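Local structure of protein yjcS (Bacillus subtilis, 1Q8B) at residues Ile16-Ile22 with Arg61-Glu67; Glu34-Leu38 with Val87-Thr93; Glu41-Glu45 with His78-Thr84. The protein is of unknown function but belongs to the antibiotic biosynthesis monooxygenase family of dimeric alpha-beta barrel proteins and probably has an enzymatic role. All coordinates share one frame; numbering follows the deposited sequence.

The three contacts, all partly buried, illustrate how the chemistry of an alpha/beta fold changes with place. Interaction 1, its centre about 7 Å from that of the chain (9 and 10 Å for the others), joins the two central strands with a ladder of backbone bonds and mostly buried residues. Interactions 2 and 3 both hold helix 28-42 to helix 82-88 and the loops at its two ends. Interaction 2 is apolar near the sheet and polar toward solvent, and touches interaction 1 through Leu20, Phe35 and Thr93. Interaction 3, about 17 Å from interaction 1 between centres, centres on a carboxylate shared by two histidines. Leu38 packs against His83 and Thr84, bringing interactions 2 and 3 together.

Interaction 1. Residues Ile16-Ile22 with Arg61-Glu67; sequences ITACLKI and RKIMLWE
Leu20 and Leu65 meet on the face of the sheet that carries Ala18 and Ile63, their branches passing obliquely with CD1 of Leu20 4.1 Å from CD1 of Leu65. This is a diagonal contact, since the direct cross-strand partner of Leu20 is Ile63 and that of Leu65 is Ala18. Farther along the same face, Ile22 sends CD1 across Ile63 at about a right angle, 3.9 Å from its CG1. Helix 28-42 covers Leu20 and Ile63 through Phe35, and Ile22 through Leu28 and Ile31, while Leu65 packs beside Phe51 and Ala53 of strand 48-55.

The strands are the two central ones of a four-stranded antiparallel sheet of order 2-3-1-4, the ferredoxin-like topology of the dimeric alpha-beta barrel proteins. Ile16-Glu67, Ala18-Leu65 and Leu20-Ile63 are its hydrogen-bonded pairs here; the bond from Leu20 N to Ile63 O is short, at 2.7 Å, and almost straight. On the other face, Met64, present as selenomethionine, has its chain bent at chi2 (77°) and chi3 (48°). These bends set SE 3.4 Å from Ala18 O while CE reaches Cys19 SG at 4.0 Å.

Polarity rises toward the strand ends. At one, the carboxylate of Glu67 runs past Ile16, its OE1 3.9 Å from Ile16 CB, and OE1 accepts a hydrogen bond from Trp69 NE1. At the other, Arg61 O accepts a hydrogen bond from Ile22 N, which lies above the carbonyl plane. A water in the guanidinium plane accepts from Arg61 NE (3.0 Å) and donates to Ile22 O, while Arg61 NH2 bonds to the carbonyl oxygens of Ser24 and Lys26.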
loop_
_atom_site.group_PDB
_atom_site.type_symbol
_atom_site.label_atom_id
_atom_site.label_comp_id
_atom_site.label_asym_id
_atom_site.label_seq_id
_atom_site.Cartn_x
_atom_site.Cartn_y
_atom_site.Cartn_z
ATOM N N ILE A 16 -11.946 -10.199 2.799
ATOM C CA ILE A 16 -10.898 -10.548 3.738
ATOM C C ILE A 16 -11.398 -10.511 5.172
ATOM O O ILE A 16 -12.049 -9.553 5.586
ATOM C CB ILE A 16 -9.683 -9.596 3.653
ATOM C CG1 ILE A 16 -8.958 -9.771 2.316
ATOM C CG2 ILE A 16 -8.715 -9.898 4.802
ATOM C CD1 ILE A 16 -7.716 -8.910 2.182
ATOM N N THR A 17 -11.113 -11.578 5.912
ATOM C CA THR A 17 -11.450 -11.647 7.328
ATOM C C THR A 17 -10.118 -11.957 7.978
ATOM O O THR A 17 -9.442 -12.914 7.597
ATOM C CB THR A 17 -12.445 -12.772 7.659
ATOM O OG1 THR A 17 -13.696 -12.488 7.035
ATOM C CG2 THR A 17 -12.663 -12.870 9.174
ATOM N N ALA A 18 -9.725 -11.141 8.946
ATOM C CA ALA A 18 -8.452 -11.358 9.598
ATOM C C ALA A 18 -8.553 -11.155 11.094
ATOM O O ALA A 18 -9.374 -10.379 11.578
ATOM C CB ALA A 18 -7.407 -10.413 9.015
ATOM N N CYS A 19 -7.714 -11.874 11.823
ATOM C CA CYS A 19 -7.669 -11.758 13.263
ATOM C C CYS A 19 -6.275 -11.279 13.585
ATOM O O CYS A 19 -5.294 -11.920 13.203
ATOM C CB CYS A 19 -7.906 -13.109 13.935
ATOM S SG CYS A 19 -7.881 -13.009 15.753
ATOM N N LEU A 20 -6.192 -10.147 14.274
ATOM C CA LEU A 20 -4.915 -9.574 14.658
ATOM C C LEU A 20 -4.589 -9.874 16.114
ATOM O O LEU A 20 -5.457 -9.813 16.988
ATOM C CB LEU A 20 -4.924 -8.053 14.488
ATOM C CG LEU A 20 -5.281 -7.410 13.149
ATOM C CD1 LEU A 20 -5.022 -5.916 13.248
ATOM C CD2 LEU A 20 -4.452 -8.011 12.031
ATOM N N LYS A 21 -3.330 -10.196 16.372
ATOM C CA LYS A 21 -2.885 -10.443 17.728
ATOM C C LYS A 21 -2.235 -9.134 18.192
ATOM O O LYS A 21 -1.371 -8.594 17.500
ATOM C CB LYS A 21 -1.860 -11.578 17.750
ATOM C CG LYS A 21 -1.456 -11.993 19.153
ATOM C CD LYS A 21 -0.206 -12.834 19.137
ATOM C CE LYS A 21 0.296 -13.043 20.548
ATOM N NZ LYS A 21 1.622 -13.712 20.546
ATOM N N ILE A 22 -2.665 -8.604 19.336
ATOM C CA ILE A 22 -2.071 -7.369 19.849
ATOM C C ILE A 22 -0.775 -7.729 20.572
ATOM O O ILE A 22 -0.777 -8.525 21.510
ATOM C CB ILE A 22 -3.004 -6.641 20.855
ATOM C CG1 ILE A 22 -4.294 -6.205 20.167
ATOM C CG2 ILE A 22 -2.307 -5.412 21.420
ATOM C CD1 ILE A 22 -5.362 -5.731 21.128
ATOM N N ARG A 61 -6.911 -10.168 23.855
ATOM C CA ARG A 61 -5.912 -9.259 23.297
ATOM C C ARG A 61 -5.826 -9.513 21.787
ATOM O O ARG A 61 -4.752 -9.806 21.243
ATOM C CB ARG A 61 -4.546 -9.477 23.961
ATOM C CG ARG A 61 -4.521 -9.091 25.434
ATOM C CD ARG A 61 -4.730 -7.597 25.626
ATOM N NE ARG A 61 -3.540 -6.832 25.258
ATOM C CZ ARG A 61 -3.426 -5.514 25.390
ATOM N NH1 ARG A 61 -4.436 -4.804 25.883
ATOM N NH2 ARG A 61 -2.305 -4.906 25.026
ATOM N N LYS A 62 -6.980 -9.421 21.126
ATOM C CA LYS A 62 -7.074 -9.633 19.685
ATOM C C LYS A 62 -8.069 -8.657 19.078
ATOM O O LYS A 62 -8.971 -8.171 19.763
ATOM C CB LYS A 62 -7.519 -11.064 19.377
ATOM C CG LYS A 62 -6.479 -12.132 19.676
ATOM C CD LYS A 62 -7.078 -13.519 19.521
ATOM C CE LYS A 62 -6.004 -14.584 19.592
ATOM N NZ LYS A 62 -5.117 -14.352 20.756
ATOM N N ILE A 63 -7.892 -8.373 17.790
ATOM C CA ILE A 63 -8.763 -7.461 17.066
ATOM C C ILE A 63 -9.182 -8.148 15.779
ATOM O O ILE A 63 -8.355 -8.739 15.089
ATOM C CB ILE A 63 -8.037 -6.139 16.733
ATOM C CG1 ILE A 63 -7.685 -5.406 18.031
ATOM C CG2 ILE A 63 -8.916 -5.263 15.846
ATOM C CD1 ILE A 63 -6.839 -4.174 17.826
HETATM N N MSE A 64 -10.468 -8.070 15.459
HETATM C CA MSE A 64 -10.980 -8.701 14.255
HETATM C C MSE A 64 -11.232 -7.692 13.141
HETATM O O MSE A 64 -11.690 -6.578 13.403
HETATM C CB MSE A 64 -12.275 -9.436 14.570
HETATM C CG MSE A 64 -12.760 -10.326 13.442
HETATM SE SE MSE A 64 -11.805 -12.016 13.254
HETATM C CE MSE A 64 -11.845 -12.588 15.103
ATOM N N LEU A 65 -10.933 -8.086 11.901
ATOM C CA LEU A 65 -11.146 -7.211 10.748
ATOM C C LEU A 65 -12.051 -7.853 9.700
ATOM O O LEU A 65 -11.846 -8.996 9.297
ATOM C CB LEU A 65 -9.810 -6.842 10.081
ATOM C CG LEU A 65 -8.691 -6.154 10.881
ATOM C CD1 LEU A 65 -7.480 -5.953 9.965
ATOM C CD2 LEU A 65 -9.168 -4.808 11.436
ATOM N N TRP A 66 -13.063 -7.101 9.278
ATOM C CA TRP A 66 -14.004 -7.535 8.246
ATOM C C TRP A 66 -13.722 -6.590 7.092
ATOM O O TRP A 66 -13.886 -5.379 7.246
ATOM C CB TRP A 66 -15.459 -7.342 8.693
ATOM C CG TRP A 66 -15.923 -8.276 9.778
ATOM C CD1 TRP A 66 -15.317 -9.430 10.186
ATOM C CD2 TRP A 66 -17.133 -8.166 10.543
ATOM N NE1 TRP A 66 -16.075 -10.046 11.152
ATOM C CE2 TRP A 66 -17.195 -9.293 11.394
ATOM C CE3 TRP A 66 -18.171 -7.226 10.593
ATOM C CZ2 TRP A 66 -18.256 -9.507 12.289
ATOM C CZ3 TRP A 66 -19.230 -7.440 11.484
ATOM C CH2 TRP A 66 -19.261 -8.573 12.318
ATOM N N GLU A 67 -13.312 -7.123 5.944
ATOM C CA GLU A 67 -12.985 -6.266 4.808
ATOM C C GLU A 67 -13.535 -6.750 3.474
ATOM O O GLU A 67 -13.565 -7.949 3.206
ATOM C CB GLU A 67 -11.463 -6.143 4.668
ATOM C CG GLU A 67 -10.718 -5.703 5.923
ATOM C CD GLU A 67 -9.204 -5.842 5.784
ATOM O OE1 GLU A 67 -8.703 -5.935 4.642
ATOM O OE2 GLU A 67 -8.508 -5.849 6.818
HETATM O O HOH W 1 -0.853 -7.717 24.255
#

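Interaction 2. Residues Glu34-Leu38 with Val87-Thr93; sequences EFKKL and VQKQELT
Val87 packs its CG2 methyl into the side of the helix carrying Glu34 and Leu38, 4.0 Å from Leu38 CB and only slightly farther from the carbonyl oxygen of Glu34. With CG1 anti to its backbone N (chi1 178°), the valine divides its methyls between two partners, for CG1 faces CE1 of the Phe35 ring at a looser 4.4 Å. Phe35 and Thr93 point at each other, Thr93 CG2 coming within 4.0 Å of Phe35 CZ. Thr93 OG1 stands almost as close to the same carbon. Leu38, Phe35 and Leu92 are buried here, and this side of the contact is a small hydrophobic seam.

Toward the solvent side, where Glu34 and Gln90 are partly exposed, polar groups take over, and one hydrogen bond links the segments. Gln90 reaches out with its chain extended beyond CG and crosses Glu34 at about a right angle, giving NE2 to Glu34 OE1 at 2.9 Å. The bond lies in the amide plane of the glutamine but comes from above the carboxylate plane, the two planes being 52° apart. Glu34 OE2 pairs with Lys37 NZ one turn along its own helix (3.3 Å), so both carboxylate oxygens have partners. Gln90 NE2 has a second, weak bond to Asp86 O.

Gln90 lies in the type I turn from Gln88 to Glu91, after which the chain, with positive phi at Glu91, runs back to the sheet. Helix 28-42 and this turn thus lie on the same face of the sheet, where Phe35 and Thr93 both rest on Leu20 of strand 13-22 and Thr93 begins the outer strand 93-103.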
loop_
_atom_site.group_PDB
_atom_site.type_symbol
_atom_site.label_atom_id
_atom_site.label_comp_id
_atom_site.label_asym_id
_atom_site.label_seq_id
_atom_site.Cartn_x
_atom_site.Cartn_y
_atom_site.Cartn_z
ATOM N N GLU A 34 -7.151 4.011 17.654
ATOM C CA GLU A 34 -6.283 4.089 16.487
ATOM C C GLU A 34 -6.907 3.306 15.350
ATOM O O GLU A 34 -6.850 3.721 14.192
ATOM C CB GLU A 34 -4.893 3.534 16.805
ATOM C CG GLU A 34 -4.007 4.534 17.504
ATOM C CD GLU A 34 -3.878 5.827 16.709
ATOM O OE1 GLU A 34 -3.260 5.805 15.622
ATOM O OE2 GLU A 34 -4.410 6.862 17.168
ATOM N N PHE A 35 -7.512 2.168 15.681
ATOM C CA PHE A 35 -8.154 1.365 14.655
ATOM C C PHE A 35 -9.434 2.024 14.143
ATOM O O PHE A 35 -9.806 1.848 12.985
ATOM C CB PHE A 35 -8.416 -0.052 15.171
ATOM C CG PHE A 35 -7.230 -0.960 15.024
ATOM C CD1 PHE A 35 -6.171 -0.898 15.919
ATOM C CD2 PHE A 35 -7.130 -1.811 13.934
ATOM C CE1 PHE A 35 -5.034 -1.662 15.725
ATOM C CE2 PHE A 35 -5.999 -2.578 13.734
ATOM C CZ PHE A 35 -4.949 -2.502 14.628
ATOM N N LYS A 36 -10.102 2.798 14.991
ATOM C CA LYS A 36 -11.308 3.479 14.550
ATOM C C LYS A 36 -10.939 4.615 13.608
ATOM O O LYS A 36 -11.643 4.873 12.635
ATOM C CB LYS A 36 -12.101 3.996 15.748
ATOM C CG LYS A 36 -12.808 2.872 16.494
ATOM C CD LYS A 36 -13.732 2.112 15.543
ATOM C CE LYS A 36 -14.214 0.791 16.115
ATOM N NZ LYS A 36 -15.057 0.086 15.102
ATOM N N LYS A 37 -9.828 5.292 13.880
ATOM C CA LYS A 37 -9.400 6.370 12.998
ATOM C C LYS A 37 -9.005 5.752 11.663
ATOM O O LYS A 37 -9.335 6.283 10.596
ATOM C CB LYS A 37 -8.218 7.129 13.596
ATOM C CG LYS A 37 -8.545 7.851 14.903
ATOM C CD LYS A 37 -7.551 8.967 15.203
ATOM C CE LYS A 37 -6.119 8.453 15.220
ATOM N NZ LYS A 37 -5.124 9.563 15.347
ATOM N N LEU A 38 -8.300 4.622 11.727
ATOM C CA LEU A 38 -7.882 3.917 10.516
ATOM C C LEU A 38 -9.113 3.480 9.734
ATOM O O LEU A 38 -9.168 3.636 8.517
ATOM C CB LEU A 38 -7.044 2.686 10.866
ATOM C CG LEU A 38 -6.686 1.787 9.678
ATOM C CD1 LEU A 38 -5.821 2.553 8.685
ATOM C CD2 LEU A 38 -5.964 0.550 10.181
ATOM N N VAL A 87 -0.443 3.646 11.432
ATOM C CA VAL A 87 -0.818 2.660 12.444
ATOM C C VAL A 87 0.230 1.545 12.474
ATOM O O VAL A 87 0.610 1.043 13.531
ATOM C CB VAL A 87 -2.202 2.041 12.128
ATOM C CG1 VAL A 87 -2.557 0.976 13.161
ATOM C CG2 VAL A 87 -3.258 3.128 12.104
ATOM N N GLN A 88 0.695 1.179 11.285
ATOM C CA GLN A 88 1.685 0.128 11.103
ATOM C C GLN A 88 2.979 0.436 11.864
ATOM O O GLN A 88 3.546 -0.434 12.528
ATOM C CB GLN A 88 1.955 -0.011 9.606
ATOM C CG GLN A 88 2.611 -1.288 9.168
ATOM C CD GLN A 88 2.633 -1.419 7.648
ATOM O OE1 GLN A 88 3.265 -2.329 7.099
ATOM N NE2 GLN A 88 1.939 -0.508 6.959
ATOM N N LYS A 89 3.430 1.681 11.776
ATOM C CA LYS A 89 4.652 2.114 12.442
ATOM C C LYS A 89 4.580 2.011 13.963
ATOM O O LYS A 89 5.608 2.035 14.637
ATOM C CB LYS A 89 4.977 3.550 12.021
ATOM C CG LYS A 89 5.269 3.683 10.531
ATOM C CD LYS A 89 5.094 5.108 10.025
ATOM C CE LYS A 89 6.090 6.072 10.647
ATOM N NZ LYS A 89 5.951 7.440 10.058
ATOM N N GLN A 90 3.369 1.894 14.500
ATOM C CA GLN A 90 3.170 1.787 15.947
ATOM C C GLN A 90 3.413 0.372 16.462
ATOM O O GLN A 90 3.531 0.154 17.667
ATOM C CB GLN A 90 1.754 2.242 16.322
ATOM C CG GLN A 90 1.519 3.719 16.062
ATOM C CD GLN A 90 0.132 4.178 16.449
ATOM O OE1 GLN A 90 -0.272 4.061 17.602
ATOM N NE2 GLN A 90 -0.604 4.707 15.484
ATOM N N GLU A 91 3.475 -0.588 15.544
ATOM C CA GLU A 91 3.720 -1.980 15.898
ATOM C C GLU A 91 2.800 -2.452 17.015
ATOM O O GLU A 91 3.257 -3.025 18.001
ATOM C CB GLU A 91 5.168 -2.150 16.344
ATOM C CG GLU A 91 6.182 -1.648 15.345
ATOM C CD GLU A 91 7.566 -1.518 15.950
ATOM O OE1 GLU A 91 8.503 -1.148 15.209
ATOM O OE2 GLU A 91 7.720 -1.781 17.166
ATOM N N LEU A 92 1.504 -2.222 16.855
ATOM C CA LEU A 92 0.533 -2.612 17.868
ATOM C C LEU A 92 0.062 -4.047 17.698
ATOM O O LEU A 92 -0.336 -4.694 18.666
ATOM C CB LEU A 92 -0.676 -1.683 17.802
ATOM C CG LEU A 92 -0.387 -0.191 17.982
ATOM C CD1 LEU A 92 -1.614 0.630 17.584
ATOM C CD2 LEU A 92 0.026 0.067 19.429
ATOM N N THR A 93 0.123 -4.543 16.466
ATOM C CA THR A 93 -0.348 -5.891 16.160
ATOM C C THR A 93 0.488 -6.628 15.115
ATOM O O THR A 93 1.455 -6.105 14.567
ATOM C CB THR A 93 -1.782 -5.846 15.571
ATOM O OG1 THR A 93 -1.764 -5.078 14.357
ATOM C CG2 THR A 93 -2.763 -5.206 16.543
#

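Interaction 3. Residues Glu41-Glu45 with His78-Thr84; sequences ETNKE and HFTKKHT
Glu45 reaches from the type I turn Thr42-Glu45 to His78 and His83, and its side chain gives a clear example of one carboxylate oxygen serving two rings. From CB the chain sets out with CG beside the backbone N (chi1 -59°) and then stays extended. CG passes close to the rim of the His83 ring, 3.9 Å from NE2, and CD lies at the edge of that ring in its plane. At the tip the two oxygens part company. OE1 accepts from His78 ND1 at 2.8 Å, on its syn side, and also from His83 NE2, equally short, on its anti side; in each case it sits almost in the ring plane of the donor. OE2 turns instead to the backbone side of His78 and lies 3.4 Å from its CB.

These two histidine-carboxylate bonds tie together the turn that follows helix 28-42, the last residue of helix 72-78 and the first turn of helix 82-88, where Lys81 is the N-cap residue. In this ferredoxin-like fold they join helices packed on one face of the sheet.

His83 is sandwiched between Glu41 CB, which makes a CH-pi contact 3.7 Å from the ring centroid, and Lys81 CB on the opposite face. Thr42 pushes CG2 to the edge of His78, 3.4 Å from CE1. Thr84 CG2 lies over one face of His78, toward its rim, and Thr84 OG1 donates its proton to His78 O. Beyond Lys81 CG, which packs near Glu45 OE1, Lys81 NZ hydrogen-bonds to Val95 O of the second subunit.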
loop_
_atom_site.group_PDB
_atom_site.type_symbol
_atom_site.label_atom_id
_atom_site.label_comp_id
_atom_site.label_asym_id
_atom_site.label_seq_id
_atom_site.Cartn_x
_atom_site.Cartn_y
_atom_site.Cartn_z
ATOM N N GLU A 41 -10.691 6.408 7.850
ATOM C CA GLU A 41 -9.951 6.817 6.666
ATOM C C GLU A 41 -9.926 5.777 5.541
ATOM O O GLU A 41 -10.006 6.144 4.367
ATOM C CB GLU A 41 -8.514 7.214 7.047
ATOM C CG GLU A 41 -8.415 8.555 7.769
ATOM C CD GLU A 41 -9.135 9.676 7.017
ATOM O OE1 GLU A 41 -8.660 10.075 5.928
ATOM O OE2 GLU A 41 -10.186 10.150 7.514
ATOM N N THR A 42 -9.836 4.489 5.875
ATOM C CA THR A 42 -9.791 3.484 4.810
ATOM C C THR A 42 -11.149 3.307 4.126
ATOM O O THR A 42 -11.207 2.905 2.963
ATOM C CB THR A 42 -9.232 2.093 5.300
ATOM O OG1 THR A 42 -10.293 1.278 5.789
ATOM C CG2 THR A 42 -8.219 2.273 6.398
ATOM N N ASN A 43 -12.243 3.618 4.819
ATOM C CA ASN A 43 -13.558 3.506 4.190
ATOM C C ASN A 43 -13.720 4.579 3.118
ATOM O O ASN A 43 -14.604 4.497 2.273
ATOM C CB ASN A 43 -14.684 3.633 5.217
ATOM C CG ASN A 43 -15.053 2.298 5.843
ATOM O OD1 ASN A 43 -14.684 2.007 6.979
ATOM N ND2 ASN A 43 -15.774 1.472 5.093
ATOM N N LYS A 44 -12.854 5.584 3.157
ATOM C CA LYS A 44 -12.891 6.659 2.174
ATOM C C LYS A 44 -12.030 6.320 0.960
ATOM O O LYS A 44 -12.107 7.005 -0.060
ATOM C CB LYS A 44 -12.386 7.969 2.778
ATOM C CG LYS A 44 -13.225 8.534 3.908
ATOM C CD LYS A 44 -12.517 9.749 4.490
ATOM C CE LYS A 44 -13.208 10.301 5.716
ATOM N NZ LYS A 44 -12.377 11.385 6.327
ATOM N N GLU A 45 -11.193 5.287 1.072
ATOM C CA GLU A 45 -10.352 4.892 -0.052
ATOM C C GLU A 45 -11.289 4.456 -1.161
ATOM O O GLU A 45 -12.303 3.801 -0.907
ATOM C CB GLU A 45 -9.435 3.728 0.315
ATOM C CG GLU A 45 -8.489 4.006 1.467
ATOM C CD GLU A 45 -7.585 2.821 1.774
ATOM O OE1 GLU A 45 -6.979 2.802 2.868
ATOM O OE2 GLU A 45 -7.478 1.913 0.920
ATOM N N HIS A 78 -4.092 0.116 -0.384
ATOM C CA HIS A 78 -4.418 0.413 1.004
ATOM C C HIS A 78 -3.163 0.509 1.873
ATOM O O HIS A 78 -3.051 1.403 2.714
ATOM C CB HIS A 78 -5.335 -0.685 1.555
ATOM C CG HIS A 78 -5.469 -0.687 3.050
ATOM N ND1 HIS A 78 -5.957 0.389 3.761
ATOM C CD2 HIS A 78 -5.212 -1.653 3.962
ATOM C CE1 HIS A 78 -5.995 0.085 5.047
ATOM N NE2 HIS A 78 -5.549 -1.149 5.196
ATOM N N PHE A 79 -2.221 -0.409 1.675
ATOM C CA PHE A 79 -1.011 -0.403 2.482
ATOM C C PHE A 79 0.025 0.634 2.087
ATOM O O PHE A 79 1.075 0.719 2.720
ATOM C CB PHE A 79 -0.374 -1.795 2.514
ATOM C CG PHE A 79 -1.192 -2.800 3.253
ATOM C CD1 PHE A 79 -1.987 -3.709 2.569
ATOM C CD2 PHE A 79 -1.226 -2.794 4.644
ATOM C CE1 PHE A 79 -2.811 -4.596 3.261
ATOM C CE2 PHE A 79 -2.050 -3.680 5.346
ATOM C CZ PHE A 79 -2.842 -4.579 4.649
ATOM N N THR A 80 -0.261 1.419 1.049
ATOM C CA THR A 80 0.661 2.474 0.639
ATOM C C THR A 80 0.163 3.800 1.215
ATOM O O THR A 80 0.907 4.775 1.287
ATOM C CB THR A 80 0.754 2.614 -0.891
ATOM O OG1 THR A 80 -0.464 3.173 -1.396
ATOM C CG2 THR A 80 1.004 1.265 -1.539
ATOM N N LYS A 81 -1.102 3.827 1.627
ATOM C CA LYS A 81 -1.703 5.030 2.198
ATOM C C LYS A 81 -0.995 5.396 3.493
ATOM O O LYS A 81 -0.615 4.518 4.267
ATOM C CB LYS A 81 -3.182 4.795 2.500
ATOM C CG LYS A 81 -4.004 4.315 1.323
ATOM C CD LYS A 81 -4.041 5.340 0.219
ATOM C CE LYS A 81 -5.032 4.924 -0.843
ATOM N NZ LYS A 81 -5.060 5.896 -1.974
ATOM N N LYS A 82 -0.828 6.691 3.734
ATOM C CA LYS A 82 -0.159 7.149 4.943
ATOM C C LYS A 82 -0.946 6.817 6.209
ATOM O O LYS A 82 -0.350 6.525 7.242
ATOM C CB LYS A 82 0.083 8.658 4.888
ATOM C CG LYS A 82 0.711 9.191 6.166
ATOM C CD LYS A 82 0.760 10.709 6.222
ATOM C CE LYS A 82 1.416 11.161 7.522
ATOM N NZ LYS A 82 2.793 10.574 7.631
ATOM N N HIS A 83 -2.276 6.869 6.143
ATOM C CA HIS A 83 -3.080 6.566 7.326
ATOM C C HIS A 83 -2.912 5.112 7.745
ATOM O O HIS A 83 -3.033 4.775 8.923
ATOM C CB HIS A 83 -4.573 6.902 7.114
ATOM C CG HIS A 83 -5.199 6.244 5.920
ATOM N ND1 HIS A 83 -5.615 6.956 4.814
ATOM C CD2 HIS A 83 -5.523 4.952 5.678
ATOM C CE1 HIS A 83 -6.167 6.131 3.943
ATOM N NE2 HIS A 83 -6.124 4.909 4.443
ATOM N N THR A 84 -2.612 4.252 6.780
ATOM C CA THR A 84 -2.398 2.847 7.074
ATOM C C THR A 84 -1.005 2.678 7.671
ATOM O O THR A 84 -0.843 2.070 8.726
ATOM C CB THR A 84 -2.504 1.998 5.810
ATOM O OG1 THR A 84 -3.802 2.174 5.231
ATOM C CG2 THR A 84 -2.300 0.535 6.137
HETATM O O HOH W 2 -6.400 9.685 5.148
#